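Local coordinates for Cel44C (Paenibacillus polymyxa, PDB 2YIH), which hydrolyses the beta-1,4-linked glucan backbone of xyloglucan as a family 44 glycoside hydrolase, this piece holding the catalytic barrel and an attached beta domain, at residues A[14-19]-A[421-426]; A[24-29]-A[385-390]; A[47-52]-A[60-65]; A[255-260]-A[339-344]. The protein carries 8 engineered substitutions. All coordinates share one frame; numbering follows the deposited sequence.

Contacts 2, 3 and 4 belong to the TIM barrel and its surroundings, whereas contact 1 lies in the beta domain, where the first strand of the chain pairs with a late one. Contact 2 is the most central, its centre about 6 Å from the centre of the chain, and lies where the barrel closes, joining the loop into its first strand to its last strand; backbone bonds and tyrosine packing dominate. Contact 4, also buried, ties two outer helices through a polar cluster round one serine hydroxyl. Contacts 1 and 3 are partly buried: the former mixes strand pairing with exposed lysine and aspartate, the latter uses charged and amide groups beside the glycan. Along the chain, contact 1 encloses the other three.

Contact 1: A[14-19]-A[421-426]; sequences VDTFKD and TSVSAQ. Unlike the reference sequence in segment 14-19: F17 (reference Ser), D19 (reference Glu).
K18 lies along S424 in a fully drawn-out conformation, CG anti to its backbone N (chi1 -173°), and each step of the chain has the serine beside it. Its CB and CG pass over S424 CB, and CD comes 3.7 Å from S424 OG. CE keeps loosely to the same hydroxyl; NZ then ends 4.0 Å from Q426 OE1, too far for a bond, where the lysine and glutamine side chains cross at about a right angle. Apart from these exposed groups the backbone does the holding. S424 grips the other segment twice: its N donates to K18 O (3.0 Å) and its O accepts from D15 N (3.1 Å), with a supporting CA-H...O contact from V14. Between those two bonds the chain turns, a type I beta turn from D15 to K18, and an Asx turn adds to it as D15 OD1 accepts from F17 N. On the buried side, V423 sets CB against D15 O and CG1 against T16 O (3.7 Å), while its CG2 reaches V14 CG1 at 4.2 Å. V14 CG2 meets A425 CB, and A437 of the next strand packs against V14, V423 and A425. A water donates to O of D19, which differs from the reference sequence, and hydrogen-bonds with S422 OG, near where pairing resumes between S422 and K21. Beyond V14, strand 460-467 lies on the other side of strand 9-22, and T16 OG1 bonds to S467 O. Here two neighbouring antiparallel strands, 9-22 and 421-427, bring the start of the chain into the mixed sheet of the beta domain that accompanies the barrel.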
loop_
_atom_site.group_PDB
_atom_site.type_symbol
_atom_site.label_atom_id
_atom_site.label_comp_id
_atom_site.label_asym_id
_atom_site.label_seq_id
_atom_site.Cartn_x
_atom_site.Cartn_y
_atom_site.Cartn_z
ATOM N N VAL A 14 -14.130 -24.789 -3.881
ATOM C CA VAL A 14 -13.852 -23.692 -4.817
ATOM C C VAL A 14 -14.924 -23.730 -5.896
ATOM O O VAL A 14 -15.174 -24.796 -6.500
ATOM C CB VAL A 14 -12.464 -23.841 -5.469
ATOM C CG1 VAL A 14 -12.200 -22.670 -6.419
ATOM C CG2 VAL A 14 -11.365 -23.915 -4.386
ATOM N N ASP A 15 -15.591 -22.596 -6.103
ATOM C CA ASP A 15 -16.659 -22.500 -7.109
ATOM C C ASP A 15 -16.348 -21.346 -8.078
ATOM O O ASP A 15 -16.478 -20.167 -7.725
ATOM C CB ASP A 15 -18.014 -22.304 -6.416
ATOM C CG ASP A 15 -19.177 -22.366 -7.388
ATOM O OD1 ASP A 15 -18.925 -22.276 -8.614
ATOM O OD2 ASP A 15 -20.336 -22.513 -6.929
ATOM N N THR A 16 -15.849 -21.702 -9.254
ATOM C CA THR A 16 -15.370 -20.730 -10.232
ATOM C C THR A 16 -16.508 -19.894 -10.804
ATOM O O THR A 16 -16.260 -18.908 -11.488
ATOM C CB THR A 16 -14.585 -21.396 -11.403
ATOM O OG1 THR A 16 -15.461 -22.275 -12.134
ATOM C CG2 THR A 16 -13.403 -22.219 -10.859
ATOM N N PHE A 17 -17.746 -20.313 -10.556
ATOM C CA PHE A 17 -18.919 -19.561 -11.008
ATOM C C PHE A 17 -19.319 -18.495 -10.000
ATOM O O PHE A 17 -20.054 -17.573 -10.359
ATOM C CB PHE A 17 -20.155 -20.471 -11.190
ATOM C CG PHE A 17 -19.912 -21.708 -12.029
ATOM C CD1 PHE A 17 -19.042 -21.688 -13.115
ATOM C CD2 PHE A 17 -20.665 -22.878 -11.790
ATOM C CE1 PHE A 17 -18.856 -22.820 -13.895
ATOM C CE2 PHE A 17 -20.483 -24.005 -12.567
ATOM C CZ PHE A 17 -19.599 -23.975 -13.630
ATOM N N LYS A 18 -18.859 -18.627 -8.751
ATOM C CA LYS A 18 -19.436 -17.924 -7.604
ATOM C C LYS A 18 -18.574 -16.726 -7.148
ATOM O O LYS A 18 -17.329 -16.837 -7.079
ATOM C CB LYS A 18 -19.583 -18.897 -6.438
ATOM C CG LYS A 18 -20.326 -18.321 -5.259
ATOM C CD LYS A 18 -20.349 -19.317 -4.096
ATOM C CE LYS A 18 -20.954 -18.641 -2.879
ATOM N NZ LYS A 18 -20.797 -19.477 -1.663
ATOM N N ASP A 19 -19.222 -15.590 -6.862
ATOM C CA ASP A 19 -18.534 -14.418 -6.307
ATOM C C ASP A 19 -17.342 -13.956 -7.145
ATOM O O ASP A 19 -16.336 -13.499 -6.595
ATOM C CB ASP A 19 -18.097 -14.676 -4.853
ATOM C CG ASP A 19 -19.285 -14.882 -3.925
ATOM O OD1 ASP A 19 -20.334 -14.258 -4.191
ATOM O OD2 ASP A 19 -19.163 -15.642 -2.937
ATOM N N THR A 421 -9.228 -12.575 -11.760
ATOM C CA THR A 421 -10.601 -12.662 -11.287
ATOM C C THR A 421 -10.666 -13.534 -10.032
ATOM O O THR A 421 -10.393 -14.730 -10.103
ATOM C CB THR A 421 -11.492 -13.305 -12.371
ATOM O OG1 THR A 421 -11.461 -12.481 -13.552
ATOM C CG2 THR A 421 -12.950 -13.393 -11.846
ATOM N N SER A 422 -10.995 -12.946 -8.875
ATOM C CA SER A 422 -11.203 -13.739 -7.653
ATOM C C SER A 422 -12.427 -14.615 -7.825
ATOM O O SER A 422 -13.414 -14.175 -8.400
ATOM C CB SER A 422 -11.418 -12.836 -6.427
ATOM O OG SER A 422 -11.727 -13.587 -5.260
ATOM N N VAL A 423 -12.376 -15.837 -7.306
ATOM C CA VAL A 423 -13.598 -16.649 -7.227
ATOM C C VAL A 423 -13.710 -17.278 -5.845
ATOM O O VAL A 423 -12.746 -17.295 -5.071
ATOM C CB VAL A 423 -13.637 -17.748 -8.332
ATOM C CG1 VAL A 423 -13.475 -17.141 -9.739
ATOM C CG2 VAL A 423 -12.603 -18.871 -8.067
ATOM N N SER A 424 -14.904 -17.755 -5.497
ATOM C CA SER A 424 -15.161 -18.217 -4.141
ATOM C C SER A 424 -14.261 -19.400 -3.754
ATOM O O SER A 424 -14.168 -20.406 -4.471
ATOM C CB SER A 424 -16.643 -18.589 -4.016
ATOM O OG SER A 424 -16.943 -19.221 -2.786
ATOM N N ALA A 425 -13.612 -19.265 -2.598
ATOM C CA ALA A 425 -12.849 -20.363 -2.006
ATOM C C ALA A 425 -13.130 -20.348 -0.509
ATOM O O ALA A 425 -12.927 -19.342 0.146
ATOM C CB ALA A 425 -11.352 -20.184 -2.272
ATOM N N GLN A 426 -13.657 -21.455 0.005
ATOM C CA GLN A 426 -14.065 -21.542 1.406
ATOM C C GLN A 426 -13.310 -22.715 2.034
ATOM O O GLN A 426 -13.124 -23.757 1.390
ATOM C CB GLN A 426 -15.565 -21.835 1.485
ATOM C CG GLN A 426 -16.456 -20.733 0.901
ATOM C CD GLN A 426 -17.928 -21.051 1.103
ATOM O OE1 GLN A 426 -18.466 -21.974 0.501
ATOM N NE2 GLN A 426 -18.560 -20.325 1.992
HETATM O O HOH W 1 -14.339 -14.095 -4.767
#

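Contact 2: A[24-29]-A[385-390]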
loop_
_atom_site.group_PDB
_atom_site.type_symbol
_atom_site.label_atom_id
_atom_site.label_comp_id
_atom_site.label_asym_id
_atom_site.label_seq_id
_atom_site.Cartn_x
_atom_site.Cartn_y
_atom_site.Cartn_z
ATOM N N SER A 24 -7.747 -5.956 -8.507
ATOM C CA SER A 24 -6.948 -4.856 -9.049
ATOM C C SER A 24 -5.475 -5.239 -9.011
ATOM O O SER A 24 -4.969 -5.642 -7.946
ATOM C CB SER A 24 -7.165 -3.587 -8.198
ATOM O OG SER A 24 -6.339 -2.571 -8.739
ATOM N N PRO A 25 -4.772 -5.140 -10.152
ATOM C CA PRO A 25 -3.382 -5.597 -10.115
ATOM C C PRO A 25 -2.571 -4.711 -9.211
ATOM O O PRO A 25 -1.481 -5.100 -8.810
ATOM C CB PRO A 25 -2.895 -5.448 -11.581
ATOM C CG PRO A 25 -3.916 -4.647 -12.272
ATOM C CD PRO A 25 -5.216 -4.782 -11.505
ATOM N N TYR A 26 -3.074 -3.517 -8.880
ATOM C CA TYR A 26 -2.219 -2.615 -8.064
ATOM C C TYR A 26 -2.149 -2.985 -6.586
ATOM O O TYR A 26 -1.425 -2.317 -5.815
ATOM C CB TYR A 26 -2.640 -1.154 -8.189
ATOM C CG TYR A 26 -2.824 -0.713 -9.614
ATOM C CD1 TYR A 26 -1.854 -1.003 -10.592
ATOM C CD2 TYR A 26 -3.978 -0.037 -9.997
ATOM C CE1 TYR A 26 -2.068 -0.627 -11.928
ATOM C CE2 TYR A 26 -4.161 0.386 -11.307
ATOM C CZ TYR A 26 -3.195 0.086 -12.250
ATOM O OH TYR A 26 -3.401 0.472 -13.559
ATOM N N ILE A 27 -2.843 -4.060 -6.191
ATOM C CA ILE A 27 -2.609 -4.629 -4.860
ATOM C C ILE A 27 -1.244 -5.328 -4.761
ATOM O O ILE A 27 -0.758 -5.627 -3.659
ATOM C CB ILE A 27 -3.745 -5.525 -4.372
ATOM C CG1 ILE A 27 -3.892 -6.770 -5.262
ATOM C CG2 ILE A 27 -5.042 -4.717 -4.290
ATOM C CD1 ILE A 27 -3.606 -8.032 -4.567
ATOM N N TYR A 28 -0.649 -5.638 -5.914
ATOM C CA TYR A 28 0.741 -6.102 -5.945
ATOM C C TYR A 28 1.689 -4.917 -6.087
ATOM O O TYR A 28 2.194 -4.607 -7.193
ATOM C CB TYR A 28 0.926 -7.117 -7.092
ATOM C CG TYR A 28 -0.164 -8.204 -7.074
ATOM C CD1 TYR A 28 -0.150 -9.213 -6.112
ATOM C CD2 TYR A 28 -1.197 -8.199 -8.010
ATOM C CE1 TYR A 28 -1.190 -10.166 -6.025
ATOM C CE2 TYR A 28 -2.221 -9.197 -7.979
ATOM C CZ TYR A 28 -2.197 -10.171 -6.989
ATOM O OH TYR A 28 -3.193 -11.147 -6.940
ATOM N N GLY A 29 1.928 -4.247 -4.976
ATOM C CA GLY A 29 2.587 -2.967 -5.057
ATOM C C GLY A 29 3.561 -2.804 -3.932
ATOM O O GLY A 29 3.450 -3.461 -2.895
ATOM N N VAL A 385 -9.958 -3.626 -2.621
ATOM C CA VAL A 385 -8.860 -2.675 -2.446
ATOM C C VAL A 385 -8.213 -2.381 -3.787
ATOM O O VAL A 385 -7.873 -3.294 -4.536
ATOM C CB VAL A 385 -7.829 -3.219 -1.431
ATOM C CG1 VAL A 385 -6.613 -2.270 -1.317
ATOM C CG2 VAL A 385 -8.524 -3.419 -0.064
ATOM N N TYR A 386 -8.109 -1.098 -4.128
ATOM C CA TYR A 386 -7.583 -0.700 -5.420
ATOM C C TYR A 386 -6.057 -0.829 -5.522
ATOM O O TYR A 386 -5.524 -1.209 -6.564
ATOM C CB TYR A 386 -7.983 0.766 -5.658
ATOM C CG TYR A 386 -7.434 1.409 -6.914
ATOM C CD1 TYR A 386 -7.724 0.886 -8.172
ATOM C CD2 TYR A 386 -6.749 2.620 -6.850
ATOM C CE1 TYR A 386 -7.255 1.493 -9.345
ATOM C CE2 TYR A 386 -6.289 3.260 -8.005
ATOM C CZ TYR A 386 -6.571 2.715 -9.254
ATOM O OH TYR A 386 -6.127 3.365 -10.394
ATOM N N MET A 387 -5.353 -0.487 -4.456
ATOM C CA MET A 387 -3.897 -0.396 -4.531
ATOM C C MET A 387 -3.346 -0.642 -3.134
ATOM O O MET A 387 -3.971 -0.242 -2.117
ATOM C CB MET A 387 -3.450 0.973 -5.074
ATOM C CG MET A 387 -1.922 1.144 -5.196
ATOM S SD MET A 387 -1.599 2.731 -6.019
ATOM C CE MET A 387 -2.218 2.451 -7.675
ATOM N N ALA A 388 -2.200 -1.328 -3.059
ATOM C CA ALA A 388 -1.586 -1.578 -1.748
ATOM C C ALA A 388 -0.095 -1.651 -1.950
ATOM O O ALA A 388 0.354 -2.280 -2.898
ATOM C CB ALA A 388 -2.086 -2.916 -1.116
ATOM N N ASN A 389 0.661 -1.046 -1.032
ATOM C CA ASN A 389 2.123 -0.893 -1.197
ATOM C C ASN A 389 2.835 -1.281 0.116
ATOM O O ASN A 389 2.691 -0.622 1.148
ATOM C CB ASN A 389 2.484 0.568 -1.603
ATOM C CG ASN A 389 1.782 1.008 -2.860
ATOM O OD1 ASN A 389 2.348 0.949 -3.996
ATOM N ND2 ASN A 389 0.554 1.438 -2.706
ATOM N N TYR A 390 3.508 -2.423 0.085
ATOM C CA TYR A 390 4.333 -2.863 1.218
ATOM C C TYR A 390 5.389 -1.793 1.574
ATOM O O TYR A 390 5.873 -1.055 0.695
ATOM C CB TYR A 390 5.034 -4.151 0.794
ATOM C CG TYR A 390 6.035 -4.653 1.770
ATOM C CD1 TYR A 390 5.628 -5.185 2.983
ATOM C CD2 TYR A 390 7.407 -4.547 1.498
ATOM C CE1 TYR A 390 6.557 -5.649 3.909
ATOM C CE2 TYR A 390 8.362 -5.060 2.397
ATOM C CZ TYR A 390 7.908 -5.564 3.620
ATOM O OH TYR A 390 8.806 -6.046 4.537
HETATM O O HOH W 2 -8.845 -5.569 -5.718
#
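Y26 and Y386 lie side by side and point the same way, yet their rings stand almost perpendicular, with planes at 88° and centroids 5.5 Å apart. It is an offset edge-to-face pair in which Y26 presents its edge to the face of Y386; CD2 of Y26 comes 3.7 Å from Y386 CE1. The Y386 hydroxyl bonds to E227, and K353 makes a cation-pi contact with the same ring. M387 approaches Y26 at a slant, bent at chi3 (-68°), which brings its CE to 3.7 Å from Y26 CB. Next to the aromatic pair, S24 OG is anti to its own backbone N and donates to Y386 O at 2.7 Å, in the carbonyl plane on a lone pair. These groups lie at the closure of the TIM barrel, where the loop leading into the first strand, 29-30, meets the last, 387-390. Two backbone bonds cross here: A388 N donates to Y26 O (3.0 Å) and Y390 N to G29 O (3.2 Å), the latter from above the carbonyl plane. M387 CA and N389 CA add CA-H...O contacts to the same two oxygens. On the side of I27, CG2 is directed at the backbone of V385, 3.2 Å from its O, and lies 4.2 Å from V385 CG1, while CB faces A388 CB more loosely. At the edge of the contact a water accepts from S24 N and donates to V385 O.

Contact 3: A[47-52]-A[60-65]; sequences GNRMTG and SNAGSD. With BGC (beta-D-glucopyranose), chain B; EDO (1,2-ethanediol), chain M.
R49 bends at chi2 (-85°), which swings its guanidinium across to A62, and N48, its CG anti to the carbonyl carbon (chi1 -67°), directs its amide at D65. Both residues lie on the short helical turn that follows the second strand of the TIM barrel, 42-45, and N48 belongs to the glycan pocket. The hydrogen bond from the amide is nearly straight: N48 ND2 donates to D65 OD2 at 2.9 Å with an angle of 174°, arriving on the syn side but 30° out of the carboxylate plane. The same ND2 donates weakly to O3 of the bound glucose, 3.4 Å away; the hold of D65 on this amide is consistent with a second-shell role. R49 lays one guanidinium face over the backbone N and CB of A62, and its NH1 donates to S60 OG at 3.0 Å. That nitrogen also makes a salt bridge with D71, which would offset its charge. NE and NH2 each donate to one hydroxyl of an ethanediol, probably from the crystallisation liquor, whose O1 lies at the guanidinium edge. Between the backbones, a water donates to R49 O and accepts from N61 N. Strand 60-61 then passes into an Asx turn, N61 OD1 accepting from G63 N. At the other end of the contact, S60 CA points its hydrogen at G52 O, 3.6 Å away, in a nearly linear CA-H...O contact.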
loop_
_atom_site.group_PDB
_atom_site.type_symbol
_atom_site.label_atom_id
_atom_site.label_comp_id
_atom_site.label_asym_id
_atom_site.label_seq_id
_atom_site.Cartn_x
_atom_site.Cartn_y
_atom_site.Cartn_z
ATOM N N GLY A 47 6.088 8.280 1.813
ATOM C CA GLY A 47 6.690 8.182 3.130
ATOM C C GLY A 47 7.301 9.478 3.630
ATOM O O GLY A 47 7.187 10.520 2.993
ATOM N N ASN A 48 7.950 9.407 4.788
ATOM C CA ASN A 48 8.295 10.653 5.518
ATOM C C ASN A 48 9.198 11.575 4.688
ATOM O O ASN A 48 9.074 12.801 4.762
ATOM C CB ASN A 48 8.972 10.286 6.836
ATOM C CG ASN A 48 8.026 9.585 7.786
ATOM O OD1 ASN A 48 6.830 9.706 7.647
ATOM N ND2 ASN A 48 8.565 8.945 8.823
ATOM N N ARG A 49 10.119 11.000 3.911
ATOM C CA ARG A 49 11.045 11.857 3.135
ATOM C C ARG A 49 10.352 12.714 2.090
ATOM O O ARG A 49 10.940 13.694 1.600
ATOM C CB ARG A 49 12.143 11.005 2.459
ATOM C CG ARG A 49 13.288 10.693 3.411
ATOM C CD ARG A 49 14.298 11.834 3.428
ATOM N NE ARG A 49 15.464 11.520 4.268
ATOM C CZ ARG A 49 16.564 12.277 4.288
ATOM N NH1 ARG A 49 16.644 13.350 3.492
ATOM N NH2 ARG A 49 17.622 11.915 5.031
ATOM N N MET A 50 9.143 12.317 1.660
ATOM C CA MET A 50 8.533 13.065 0.563
ATOM C C MET A 50 7.842 14.357 0.979
ATOM O O MET A 50 7.589 15.225 0.132
ATOM C CB MET A 50 7.598 12.168 -0.257
ATOM C CG MET A 50 8.379 11.165 -1.147
ATOM S SD MET A 50 9.520 11.980 -2.301
ATOM C CE MET A 50 8.357 12.743 -3.429
ATOM N N THR A 51 7.567 14.498 2.275
ATOM C CA THR A 51 6.873 15.718 2.764
ATOM C C THR A 51 7.682 16.975 2.422
ATOM O O THR A 51 7.129 17.973 1.899
ATOM C CB THR A 51 6.693 15.637 4.295
ATOM O OG1 THR A 51 5.754 14.577 4.577
ATOM C CG2 THR A 51 6.196 17.003 4.862
ATOM N N GLY A 52 8.989 16.924 2.720
ATOM C CA GLY A 52 9.868 18.063 2.433
ATOM C C GLY A 52 10.760 17.927 1.216
ATOM O O GLY A 52 11.764 18.663 1.082
ATOM N N SER A 60 15.771 16.820 0.450
ATOM C CA SER A 60 14.605 16.488 1.290
ATOM C C SER A 60 15.081 16.465 2.733
ATOM O O SER A 60 16.310 16.518 2.987
ATOM C CB SER A 60 14.013 15.117 0.882
ATOM O OG SER A 60 14.972 14.086 1.070
ATOM N N ASN A 61 14.144 16.325 3.663
ATOM C CA ASN A 61 14.454 16.308 5.089
ATOM C C ASN A 61 13.898 15.063 5.786
ATOM O O ASN A 61 12.715 14.682 5.607
ATOM C CB ASN A 61 13.935 17.592 5.760
ATOM C CG ASN A 61 14.502 17.811 7.156
ATOM O OD1 ASN A 61 14.090 17.141 8.114
ATOM N ND2 ASN A 61 15.489 18.728 7.275
ATOM N N ALA A 62 14.782 14.409 6.536
ATOM C CA ALA A 62 14.461 13.155 7.255
ATOM C C ALA A 62 13.473 13.362 8.385
ATOM O O ALA A 62 12.874 12.395 8.851
ATOM C CB ALA A 62 15.743 12.540 7.828
ATOM N N GLY A 63 13.374 14.585 8.901
ATOM C CA GLY A 63 12.574 14.811 10.095
ATOM C C GLY A 63 13.089 13.957 11.259
ATOM O O GLY A 63 14.294 13.747 11.400
ATOM N N SER A 64 12.179 13.527 12.129
ATOM C CA SER A 64 12.564 12.838 13.355
ATOM C C SER A 64 13.242 11.489 13.088
ATOM O O SER A 64 13.913 10.949 13.981
ATOM C CB SER A 64 11.337 12.680 14.273
ATOM O OG SER A 64 10.370 11.836 13.649
ATOM N N ASP A 65 13.123 10.971 11.867
ATOM C CA ASP A 65 13.824 9.744 11.507
ATOM C C ASP A 65 15.352 9.862 11.559
ATOM O O ASP A 65 16.045 8.863 11.839
ATOM C CB ASP A 65 13.419 9.221 10.117
ATOM C CG ASP A 65 11.975 8.678 10.072
ATOM O OD1 ASP A 65 11.419 8.338 11.147
ATOM O OD2 ASP A 65 11.455 8.564 8.947
HETATM C C2 BGC B . 5.999 7.191 13.609
HETATM C C3 BGC B . 5.981 7.762 12.189
HETATM C C4 BGC B . 5.906 6.616 11.180
HETATM C C5 BGC B . 4.825 5.597 11.534
HETATM C C6 BGC B . 5.003 4.383 10.624
HETATM C C1 BGC B . 4.778 6.293 13.803
HETATM O O2 BGC B . 5.978 8.237 14.590
HETATM O O3 BGC B . 7.169 8.527 11.933
HETATM O O4 BGC B . 5.727 7.056 9.823
HETATM O O5 BGC B . 4.942 5.201 12.905
HETATM O O6 BGC B . 6.383 3.997 10.554
HETATM C C1 EDO M . 15.828 8.248 6.574
HETATM O O1 EDO M . 15.040 9.390 6.163
HETATM C C2 EDO M . 17.094 8.167 5.710
HETATM O O2 EDO M . 18.031 9.188 6.085
HETATM O O HOH W 3 11.348 15.597 3.476
#

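Contact 4: A[255-260]-A[339-344]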
loop_
_atom_site.group_PDB
_atom_site.type_symbol
_atom_site.label_atom_id
_atom_site.label_comp_id
_atom_site.label_asym_id
_atom_site.label_seq_id
_atom_site.Cartn_x
_atom_site.Cartn_y
_atom_site.Cartn_z
ATOM N N TYR A 255 -20.384 12.783 13.053
ATOM C CA TYR A 255 -19.534 11.852 12.311
ATOM C C TYR A 255 -19.011 10.787 13.262
ATOM O O TYR A 255 -18.663 11.076 14.421
ATOM C CB TYR A 255 -18.367 12.594 11.653
ATOM C CG TYR A 255 -18.722 13.534 10.521
ATOM C CD1 TYR A 255 -19.277 13.063 9.328
ATOM C CD2 TYR A 255 -18.439 14.892 10.622
ATOM C CE1 TYR A 255 -19.587 13.941 8.270
ATOM C CE2 TYR A 255 -18.697 15.770 9.581
ATOM C CZ TYR A 255 -19.264 15.289 8.399
ATOM O OH TYR A 255 -19.509 16.175 7.377
ATOM N N SER A 256 -18.919 9.549 12.781
ATOM C CA SER A 256 -18.423 8.468 13.627
ATOM C C SER A 256 -16.924 8.578 13.870
ATOM O O SER A 256 -16.407 8.012 14.835
ATOM C CB SER A 256 -18.715 7.096 13.004
ATOM O OG SER A 256 -20.125 6.914 12.874
ATOM N N TRP A 257 -16.226 9.137 12.882
ATOM C CA TRP A 257 -14.772 9.275 12.932
ATOM C C TRP A 257 -14.305 10.222 11.859
ATOM O O TRP A 257 -15.099 10.608 10.984
ATOM C CB TRP A 257 -14.041 7.915 12.822
ATOM C CG TRP A 257 -14.333 7.034 11.583
ATOM C CD1 TRP A 257 -15.386 7.124 10.707
ATOM C CD2 TRP A 257 -13.601 5.858 11.216
ATOM N NE1 TRP A 257 -15.323 6.088 9.795
ATOM C CE2 TRP A 257 -14.246 5.290 10.098
ATOM C CE3 TRP A 257 -12.459 5.226 11.738
ATOM C CZ2 TRP A 257 -13.781 4.122 9.471
ATOM C CZ3 TRP A 257 -11.999 4.048 11.135
ATOM C CH2 TRP A 257 -12.662 3.510 10.013
ATOM N N PHE A 258 -13.028 10.623 11.943
ATOM C CA PHE A 258 -12.463 11.607 10.998
ATOM C C PHE A 258 -12.568 11.128 9.533
ATOM O O PHE A 258 -12.736 11.937 8.616
ATOM C CB PHE A 258 -10.992 11.942 11.387
ATOM C CG PHE A 258 -10.290 12.788 10.374
ATOM C CD1 PHE A 258 -10.561 14.142 10.278
ATOM C CD2 PHE A 258 -9.495 12.188 9.386
ATOM C CE1 PHE A 258 -9.996 14.921 9.215
ATOM C CE2 PHE A 258 -8.933 12.927 8.339
ATOM C CZ PHE A 258 -9.193 14.306 8.227
ATOM N N VAL A 259 -12.451 9.814 9.326
ATOM C CA VAL A 259 -12.588 9.218 7.986
ATOM C C VAL A 259 -13.846 9.802 7.312
ATOM O O VAL A 259 -13.786 10.261 6.175
ATOM C CB VAL A 259 -12.706 7.666 8.082
ATOM C CG1 VAL A 259 -13.216 7.028 6.737
ATOM C CG2 VAL A 259 -11.359 7.050 8.528
ATOM N N ASP A 260 -14.967 9.812 8.041
ATOM C CA ASP A 260 -16.242 10.306 7.497
ATOM C C ASP A 260 -16.239 11.803 7.245
ATOM O O ASP A 260 -16.715 12.258 6.193
ATOM C CB ASP A 260 -17.394 9.970 8.459
ATOM C CG ASP A 260 -17.674 8.477 8.523
ATOM O OD1 ASP A 260 -17.247 7.738 7.610
ATOM O OD2 ASP A 260 -18.273 8.029 9.518
ATOM N N PRO A 339 -13.879 -3.783 5.626
ATOM C CA PRO A 339 -15.307 -3.523 5.373
ATOM C C PRO A 339 -15.744 -2.222 6.026
ATOM O O PRO A 339 -16.568 -1.468 5.460
ATOM C CB PRO A 339 -15.995 -4.715 6.060
ATOM C CG PRO A 339 -14.994 -5.831 5.940
ATOM C CD PRO A 339 -13.653 -5.125 6.196
ATOM N N ARG A 340 -15.118 -1.884 7.145
ATOM C CA ARG A 340 -15.468 -0.623 7.806
ATOM C C ARG A 340 -15.085 0.618 6.991
ATOM O O ARG A 340 -15.831 1.616 6.944
ATOM C CB ARG A 340 -14.867 -0.550 9.208
ATOM C CG ARG A 340 -15.363 0.638 10.003
ATOM C CD ARG A 340 -16.846 0.497 10.385
ATOM N NE ARG A 340 -17.350 1.689 11.084
ATOM C CZ ARG A 340 -17.670 2.829 10.470
ATOM N NH1 ARG A 340 -17.524 2.949 9.141
ATOM N NH2 ARG A 340 -18.134 3.861 11.188
ATOM N N LEU A 341 -13.873 0.600 6.431
ATOM C CA LEU A 341 -13.447 1.680 5.563
ATOM C C LEU A 341 -14.314 1.759 4.331
ATOM O O LEU A 341 -14.755 2.857 3.937
ATOM C CB LEU A 341 -11.982 1.496 5.178
ATOM C CG LEU A 341 -11.007 1.751 6.323
ATOM C CD1 LEU A 341 -9.622 1.293 5.854
ATOM C CD2 LEU A 341 -11.006 3.266 6.706
ATOM N N LYS A 342 -14.599 0.607 3.721
ATOM C CA LYS A 342 -15.469 0.593 2.548
ATOM C C LYS A 342 -16.886 1.139 2.814
ATOM O O LYS A 342 -17.448 1.879 1.977
ATOM C CB LYS A 342 -15.527 -0.813 1.926
ATOM C CG LYS A 342 -16.385 -0.885 0.653
ATOM C CD LYS A 342 -16.535 -2.342 0.149
ATOM C CE LYS A 342 -17.349 -2.438 -1.143
ATOM N N GLN A 343 -17.425 0.840 3.991
ATOM C CA GLN A 343 -18.739 1.303 4.407
ATOM C C GLN A 343 -18.740 2.835 4.435
ATOM O O GLN A 343 -19.648 3.468 3.898
ATOM C CB GLN A 343 -19.086 0.728 5.786
ATOM C CG GLN A 343 -20.449 1.102 6.343
ATOM C CD GLN A 343 -20.501 1.038 7.882
ATOM O OE1 GLN A 343 -21.252 1.775 8.516
ATOM N NE2 GLN A 343 -19.708 0.143 8.477
ATOM N N SER A 344 -17.660 3.421 4.949
ATOM C CA SER A 344 -17.549 4.871 5.018
ATOM C C SER A 344 -17.368 5.495 3.649
ATOM O O SER A 344 -17.985 6.521 3.350
ATOM C CB SER A 344 -16.408 5.292 5.957
ATOM O OG SER A 344 -16.831 5.171 7.304
HETATM O O HOH W 4 -19.259 5.504 9.344
#
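W257 and S344 meet at the indole edge: NE1 donates to S344 OG at 3.1 Å, and the hydroxyl lies in the ring plane. W257 holds CG between its backbone N and carbonyl carbon (chi1 57°), sending the ring across to helix 337-348. S344 OG is gripped from several directions. It donates to D260 OD1 at 2.6 Å, using the syn lone pair of that oxygen, and accepts from R340 NH1 (3.0 Å) one helical turn earlier. R340 bends at chi2 (69°) to lie beside the indole, CG 3.9 Å from W257 CZ2; its guanidinium, turned 50° from the ring, has CZ2 over one face, toward its rim. R340 NH2 and D260 OD2, too far apart for a salt bridge, are joined by a water accepting from the first and donating to the second. On the apolar flank, L341 CD2 lies 3.7 Å from W257 CH2, and V259 sets CB over one indole face, toward its rim, and CG2 near L341 CD2. F334 and helix 236-241 also pack against the indole. W257 is the N-cap residue of helix 258-273, whose start packs on helix 337-348 in the outer layer of the TIM barrel, round a buried serine hydroxyl.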